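Local coordinates for hypothetical protein APE0754 (PDB 1TUA), which is of unknown function but, as a protein built on K Homology domains, probably binds RNA, at residues A[121-126]-A[168-173]; A[143-148]-A[178-183]. All coordinates share one frame; numbering follows the deposited sequence.

Contact 1 of 2, residues A[121-126]-A[168-173]; sequences RTIEEM and RHLERI
L170 and M126 carry the meeting of helix 118-127 with helix 163-188, whose segments run nearly parallel, 11° apart, with 10.8 Å between their axes. No hydrogen bond crosses the gap; four side chains meet by van der Waals contact alone. At that spacing the backbones stay well apart, and the long thioether of M126 spans much of the distance.

Along 168-173, L170 comes first. Its CB points toward the other helix, and CG lies anti to the backbone N (chi1 -168°), which sends CD2 toward I123 and M126. CD2 lies 4.0 Å from CG2 of I123, the two side chains crossing at about a right angle, and 3.9 Å from SD of M126. L170 CB and CG take the M126 methyl, CE standing 3.7 Å from CB; the thioether thus slants across the leucine, SD near CD2 and CE near CB.

E171 follows at the edge of the contact. M126 is extended through chi2 and then bends at chi3 (57°), a turn that brings CE against the backbone of helix 163-188, 3.5 Å from E171 N. The same methyl rests near the aliphatic CB of E171, and its approach to OE1, at 4.0 Å, is a loose touch.

Helix 118-127 is the second helix of a beta-alpha-alpha-beta-beta-alpha unit, the type I KH fold, and helix 163-188 packs on it after that unit is complete. I123 and L170 also reach its last helix, 144-158: I123 packs on I154 and L157, and L170 on A149. Helices 118-127, 144-158 and 163-188 thus meet along a common apolar seam, with the C-terminal helix laid beside the two helices that precede and follow strands 130-133 and 137-141.

Contact 2 of 2, residues A[143-148]-A[178-183]; sequences DYERAM and KRRERL
R146 reaches from helix 144-158 to E181 on helix 163-188 and grips its carboxylate end-on with two nitrogens. R146 NH2 gives the shorter bond, 2.7 Å to E181 OE1 and nearly straight at 168°, arriving on the syn side but tilted out of the carboxylate plane; R146 NH1 holds E181 OE2 at 3.1 Å from above that plane. Both oxygens lie in the guanidinium plane, yet the two flat groups are turned 25° against each other. The arginine and the glutamate, both extended, come from opposite directions and bridge axes 12.8 Å apart.

R146 NH1 also bonds weakly to OD2 of D143, at 3.1 Å, joining the three residues in one salt-bridge network. D143 is the N-cap of helix 144-158: its OD1 accepts from the R146 backbone N, so a single aspartate both caps the helix and helps to position the arginine. This helix, the last of the type I KH fold, follows strand 137-141, and the C-terminal helix passes it almost antiparallel, at 169°. An alanine in place of R146 would probably leave the E181 carboxylate without its mate and D143 OD2 without its arginine partner.

E145, whose CB points toward the other helix, makes a second, longer salt bridge: its OE2 lies 3.3 Å from R180 NH1, the two side chains slanting across each other. R180 has a stronger partner in E176, which its NH2 meets. Water 2 joins the two bridges, 2.6 Å from E145 OE1 and 2.7 Å from E181 OE2, and probably eases the nearness of the two carboxylates. The R146 side chain also touches M174 and I177, while the aliphatic part of K178 brings CG to 3.7 Å from R146 NH2.

From the N terminus the chain first forms the sheet of strands 6-9, 35-40 and 45-50; both contacts come later, in the second K Homology region and its C-terminal helix. Segment 121-126 is left first, then 143-148, before helix 163-188 returns to each in the same order. Contact 1 therefore closes its loop at 168-173 and contact 2 at 178-183, so the loops cross. Strands 130-133 and 137-141 lie within the loop of contact 1 alone. Centred 12 Å apart, the two contacts fix successive parts of one long helix, one beside helix 118-127, the other beside the start of helix 144-158.

Contact 1 of 2, residues A[121-126]-A[168-173]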
loop_
_atom_site.group_PDB
_atom_site.type_symbol
_atom_site.label_atom_id
_atom_site.label_comp_id
_atom_site.label_asym_id
_atom_site.label_seq_id
_atom_site.Cartn_x
_atom_site.Cartn_y
_atom_site.Cartn_z
ATOM N N ARG A 121 -12.023 8.517 0.279
ATOM C CA ARG A 121 -12.300 8.375 1.707
ATOM C C ARG A 121 -13.396 7.352 2.000
ATOM O O ARG A 121 -13.307 6.597 2.979
ATOM C CB ARG A 121 -12.676 9.727 2.321
ATOM C CG ARG A 121 -11.537 10.722 2.326
ATOM C CD ARG A 121 -11.896 11.988 3.100
ATOM N NE ARG A 121 -10.769 12.920 3.160
ATOM C CZ ARG A 121 -10.255 13.543 2.102
ATOM N NH1 ARG A 121 -10.771 13.333 0.897
ATOM N NH2 ARG A 121 -9.222 14.368 2.243
ATOM N N THR A 122 -14.431 7.327 1.163
ATOM C CA THR A 122 -15.524 6.377 1.353
ATOM C C THR A 122 -15.011 4.944 1.263
ATOM O O THR A 122 -15.351 4.099 2.084
ATOM C CB THR A 122 -16.630 6.573 0.300
ATOM O OG1 THR A 122 -17.220 7.864 0.478
ATOM C CG2 THR A 122 -17.707 5.494 0.439
ATOM N N ILE A 123 -14.187 4.670 0.259
ATOM C CA ILE A 123 -13.641 3.332 0.113
ATOM C C ILE A 123 -12.750 2.998 1.318
ATOM O O ILE A 123 -12.830 1.897 1.857
ATOM C CB ILE A 123 -12.854 3.198 -1.212
ATOM C CG1 ILE A 123 -13.821 3.401 -2.391
ATOM C CG2 ILE A 123 -12.196 1.816 -1.302
ATOM C CD1 ILE A 123 -13.167 3.404 -3.762
ATOM N N GLU A 124 -11.916 3.945 1.752
ATOM C CA GLU A 124 -11.049 3.712 2.917
ATOM C C GLU A 124 -11.859 3.389 4.178
ATOM O O GLU A 124 -11.521 2.471 4.931
ATOM C CB GLU A 124 -10.188 4.938 3.221
ATOM C CG GLU A 124 -9.094 5.243 2.226
ATOM C CD GLU A 124 -8.211 6.397 2.688
ATOM O OE1 GLU A 124 -8.756 7.423 3.143
ATOM O OE2 GLU A 124 -6.975 6.286 2.597
ATOM N N GLU A 125 -12.923 4.155 4.409
ATOM C CA GLU A 125 -13.759 3.956 5.591
ATOM C C GLU A 125 -14.518 2.637 5.552
ATOM O O GLU A 125 -14.652 1.965 6.573
ATOM C CB GLU A 125 -14.764 5.102 5.737
ATOM C CG GLU A 125 -14.136 6.476 5.803
ATOM C CD GLU A 125 -15.165 7.583 5.949
ATOM O OE1 GLU A 125 -16.150 7.598 5.177
ATOM O OE2 GLU A 125 -14.982 8.446 6.833
ATOM N N MET A 126 -15.017 2.274 4.372
ATOM C CA MET A 126 -15.774 1.038 4.220
ATOM C C MET A 126 -14.902 -0.207 4.378
ATOM O O MET A 126 -15.353 -1.221 4.903
ATOM C CB MET A 126 -16.467 1.007 2.852
ATOM C CG MET A 126 -17.567 2.060 2.674
ATOM S SD MET A 126 -18.549 1.858 1.147
ATOM C CE MET A 126 -19.094 0.278 1.364
ATOM N N ARG A 168 -22.379 0.231 -3.227
ATOM C CA ARG A 168 -23.353 -0.809 -2.916
ATOM C C ARG A 168 -22.673 -2.183 -2.976
ATOM O O ARG A 168 -22.897 -3.039 -2.118
ATOM C CB ARG A 168 -24.509 -0.754 -3.913
ATOM C CG ARG A 168 -25.870 -0.959 -3.281
ATOM C CD ARG A 168 -26.935 -1.191 -4.347
ATOM N NE ARG A 168 -26.976 -0.124 -5.351
ATOM C CZ ARG A 168 -27.316 1.137 -5.095
ATOM N NH1 ARG A 168 -27.646 1.502 -3.861
ATOM N NH2 ARG A 168 -27.336 2.030 -6.079
ATOM N N HIS A 169 -21.840 -2.387 -3.992
ATOM C CA HIS A 169 -21.122 -3.646 -4.158
ATOM C C HIS A 169 -20.122 -3.866 -3.022
ATOM O O HIS A 169 -20.052 -4.953 -2.446
ATOM C CB HIS A 169 -20.399 -3.653 -5.504
ATOM C CG HIS A 169 -19.524 -4.848 -5.711
ATOM N ND1 HIS A 169 -18.258 -4.946 -5.171
ATOM C CD2 HIS A 169 -19.742 -6.007 -6.376
ATOM C CE1 HIS A 169 -17.735 -6.116 -5.495
ATOM N NE2 HIS A 169 -18.615 -6.778 -6.225
ATOM N N LEU A 170 -19.356 -2.824 -2.706
ATOM C CA LEU A 170 -18.363 -2.875 -1.636
ATOM C C LEU A 170 -19.055 -3.191 -0.310
ATOM O O LEU A 170 -18.531 -3.930 0.519
ATOM C CB LEU A 170 -17.641 -1.530 -1.554
ATOM C CG LEU A 170 -16.370 -1.407 -0.715
ATOM C CD1 LEU A 170 -15.366 -2.483 -1.107
ATOM C CD2 LEU A 170 -15.790 -0.008 -0.922
ATOM N N GLU A 171 -20.243 -2.622 -0.139
ATOM C CA GLU A 171 -21.072 -2.815 1.048
ATOM C C GLU A 171 -21.375 -4.309 1.223
ATOM O O GLU A 171 -21.262 -4.861 2.325
ATOM C CB GLU A 171 -22.385 -2.049 0.865
ATOM C CG GLU A 171 -23.285 -1.996 2.077
ATOM C CD GLU A 171 -23.069 -0.745 2.889
ATOM O OE1 GLU A 171 -22.998 0.347 2.288
ATOM O OE2 GLU A 171 -22.982 -0.848 4.125
ATOM N N ARG A 172 -21.768 -4.954 0.125
ATOM C CA ARG A 172 -22.088 -6.378 0.140
ATOM C C ARG A 172 -20.853 -7.185 0.502
ATOM O O ARG A 172 -20.907 -8.075 1.349
ATOM C CB ARG A 172 -22.597 -6.827 -1.231
ATOM C CG ARG A 172 -23.807 -6.057 -1.719
ATOM C CD ARG A 172 -25.056 -6.382 -0.916
ATOM N NE ARG A 172 -26.142 -5.448 -1.211
ATOM C CZ ARG A 172 -26.609 -5.198 -2.432
ATOM N NH1 ARG A 172 -26.090 -5.814 -3.491
ATOM N NH2 ARG A 172 -27.594 -4.326 -2.598
ATOM N N ILE A 173 -19.742 -6.867 -0.154
ATOM C CA ILE A 173 -18.485 -7.560 0.087
ATOM C C ILE A 173 -18.008 -7.407 1.528
ATOM O O ILE A 173 -17.609 -8.388 2.161
ATOM C CB ILE A 173 -17.370 -7.034 -0.856
ATOM C CG1 ILE A 173 -17.737 -7.324 -2.316
ATOM C CG2 ILE A 173 -16.036 -7.670 -0.497
ATOM C CD1 ILE A 173 -17.918 -8.788 -2.632
#

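Contact 2 of 2, residues A[143-148]-A[178-183]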
loop_
_atom_site.group_PDB
_atom_site.type_symbol
_atom_site.label_atom_id
_atom_site.label_comp_id
_atom_site.label_asym_id
_atom_site.label_seq_id
_atom_site.Cartn_x
_atom_site.Cartn_y
_atom_site.Cartn_z
ATOM N N ASP A 143 -5.602 -5.564 5.630
ATOM C CA ASP A 143 -5.439 -7.015 5.671
ATOM C C ASP A 143 -5.889 -7.555 4.318
ATOM O O ASP A 143 -6.554 -6.853 3.553
ATOM C CB ASP A 143 -6.203 -7.679 6.846
ATOM C CG ASP A 143 -7.699 -7.465 6.798
ATOM O OD1 ASP A 143 -8.325 -7.755 5.760
ATOM O OD2 ASP A 143 -8.259 -7.020 7.821
ATOM N N TYR A 144 -5.513 -8.790 4.017
ATOM C CA TYR A 144 -5.824 -9.396 2.730
ATOM C C TYR A 144 -7.203 -9.151 2.123
ATOM O O TYR A 144 -7.309 -8.606 1.027
ATOM C CB TYR A 144 -5.583 -10.906 2.776
ATOM C CG TYR A 144 -5.766 -11.540 1.421
ATOM C CD1 TYR A 144 -4.858 -11.299 0.392
ATOM C CD2 TYR A 144 -6.886 -12.320 1.142
ATOM C CE1 TYR A 144 -5.061 -11.815 -0.883
ATOM C CE2 TYR A 144 -7.100 -12.841 -0.132
ATOM C CZ TYR A 144 -6.186 -12.583 -1.138
ATOM O OH TYR A 144 -6.401 -13.085 -2.401
ATOM N N GLU A 145 -8.256 -9.568 2.814
ATOM C CA GLU A 145 -9.603 -9.400 2.284
ATOM C C GLU A 145 -10.049 -7.953 2.096
ATOM O O GLU A 145 -10.670 -7.618 1.085
ATOM C CB GLU A 145 -10.599 -10.125 3.171
ATOM C CG GLU A 145 -10.382 -11.605 3.204
ATOM C CD GLU A 145 -11.527 -12.308 3.869
ATOM O OE1 GLU A 145 -11.710 -12.119 5.091
ATOM O OE2 GLU A 145 -12.257 -13.033 3.164
ATOM N N ARG A 146 -9.748 -7.101 3.069
ATOM C CA ARG A 146 -10.123 -5.695 2.973
ATOM C C ARG A 146 -9.343 -4.983 1.865
ATOM O O ARG A 146 -9.909 -4.185 1.116
ATOM C CB ARG A 146 -9.910 -5.001 4.320
ATOM C CG ARG A 146 -10.907 -5.460 5.375
ATOM C CD ARG A 146 -10.629 -4.846 6.734
ATOM N NE ARG A 146 -11.730 -5.116 7.659
ATOM C CZ ARG A 146 -12.060 -6.325 8.099
ATOM N NH1 ARG A 146 -11.371 -7.390 7.709
ATOM N NH2 ARG A 146 -13.096 -6.472 8.914
ATOM N N ALA A 147 -8.050 -5.275 1.749
ATOM C CA ALA A 147 -7.240 -4.663 0.697
ATOM C C ALA A 147 -7.746 -5.120 -0.681
ATOM O O ALA A 147 -7.795 -4.333 -1.630
ATOM C CB ALA A 147 -5.766 -5.035 0.875
ATOM N N MET A 148 -8.121 -6.393 -0.793
ATOM C CA MET A 148 -8.619 -6.901 -2.064
ATOM C C MET A 148 -9.993 -6.300 -2.382
ATOM O O MET A 148 -10.317 -6.066 -3.552
ATOM C CB MET A 148 -8.683 -8.435 -2.051
ATOM C CG MET A 148 -7.299 -9.122 -2.067
ATOM S SD MET A 148 -6.171 -8.515 -3.384
ATOM C CE MET A 148 -7.007 -9.123 -4.823
ATOM N N LYS A 178 -17.139 -9.030 7.407
ATOM C CA LYS A 178 -17.322 -8.770 8.824
ATOM C C LYS A 178 -18.292 -9.754 9.465
ATOM O O LYS A 178 -18.104 -10.156 10.610
ATOM C CB LYS A 178 -17.808 -7.338 9.041
ATOM C CG LYS A 178 -16.788 -6.279 8.679
ATOM C CD LYS A 178 -17.298 -4.913 9.081
ATOM C CE LYS A 178 -16.267 -3.843 8.830
ATOM N NZ LYS A 178 -16.777 -2.515 9.272
ATOM N N ARG A 179 -19.332 -10.140 8.734
ATOM C CA ARG A 179 -20.287 -11.095 9.278
ATOM C C ARG A 179 -19.558 -12.399 9.583
ATOM O O ARG A 179 -19.698 -12.964 10.668
ATOM C CB ARG A 179 -21.426 -11.350 8.284
ATOM C CG ARG A 179 -22.466 -12.358 8.778
ATOM C CD ARG A 179 -23.818 -12.139 8.110
ATOM N NE ARG A 179 -24.833 -13.076 8.587
ATOM C CZ ARG A 179 -24.866 -14.367 8.270
ATOM N NH1 ARG A 179 -23.936 -14.880 7.467
ATOM N NH2 ARG A 179 -25.825 -15.150 8.757
ATOM N N ARG A 180 -18.762 -12.861 8.624
ATOM C CA ARG A 180 -18.004 -14.097 8.777
ATOM C C ARG A 180 -17.059 -14.004 9.967
ATOM O O ARG A 180 -16.908 -14.958 10.730
ATOM C CB ARG A 180 -17.207 -14.373 7.508
ATOM C CG ARG A 180 -16.662 -15.778 7.409
ATOM C CD ARG A 180 -15.886 -15.965 6.116
ATOM N NE ARG A 180 -16.573 -15.353 4.979
ATOM C CZ ARG A 180 -16.161 -14.245 4.361
ATOM N NH1 ARG A 180 -15.058 -13.624 4.766
ATOM N NH2 ARG A 180 -16.860 -13.747 3.347
ATOM N N GLU A 181 -16.419 -12.853 10.127
ATOM C CA GLU A 181 -15.501 -12.671 11.240
ATOM C C GLU A 181 -16.259 -12.756 12.560
ATOM O O GLU A 181 -15.829 -13.438 13.488
ATOM C CB GLU A 181 -14.775 -11.321 11.134
ATOM C CG GLU A 181 -13.955 -11.172 9.859
ATOM C CD GLU A 181 -13.145 -9.880 9.812
ATOM O OE1 GLU A 181 -13.695 -8.808 10.149
ATOM O OE2 GLU A 181 -11.958 -9.942 9.424
ATOM N N ARG A 182 -17.393 -12.068 12.640
ATOM C CA ARG A 182 -18.193 -12.077 13.856
ATOM C C ARG A 182 -18.658 -13.488 14.213
ATOM O O ARG A 182 -18.613 -13.887 15.382
ATOM C CB ARG A 182 -19.401 -11.151 13.698
ATOM C CG ARG A 182 -20.395 -11.215 14.847
ATOM C CD ARG A 182 -21.476 -10.161 14.693
ATOM N NE ARG A 182 -22.176 -10.250 13.412
ATOM C CZ ARG A 182 -23.087 -11.172 13.109
ATOM N NH1 ARG A 182 -23.423 -12.100 13.996
ATOM N NH2 ARG A 182 -23.675 -11.158 11.920
ATOM N N LEU A 183 -19.097 -14.243 13.208
ATOM C CA LEU A 183 -19.573 -15.601 13.444
ATOM C C LEU A 183 -18.442 -16.520 13.893
ATOM O O LEU A 183 -18.643 -17.373 14.757
ATOM C CB LEU A 183 -20.257 -16.165 12.188
ATOM C CG LEU A 183 -21.506 -15.429 11.677
ATOM C CD1 LEU A 183 -22.083 -16.192 10.507
ATOM C CD2 LEU A 183 -22.546 -15.290 12.775
HETATM O O HOH W 1 -14.140 -12.618 7.195
HETATM O O HOH W 2 -10.919 -11.400 7.466
#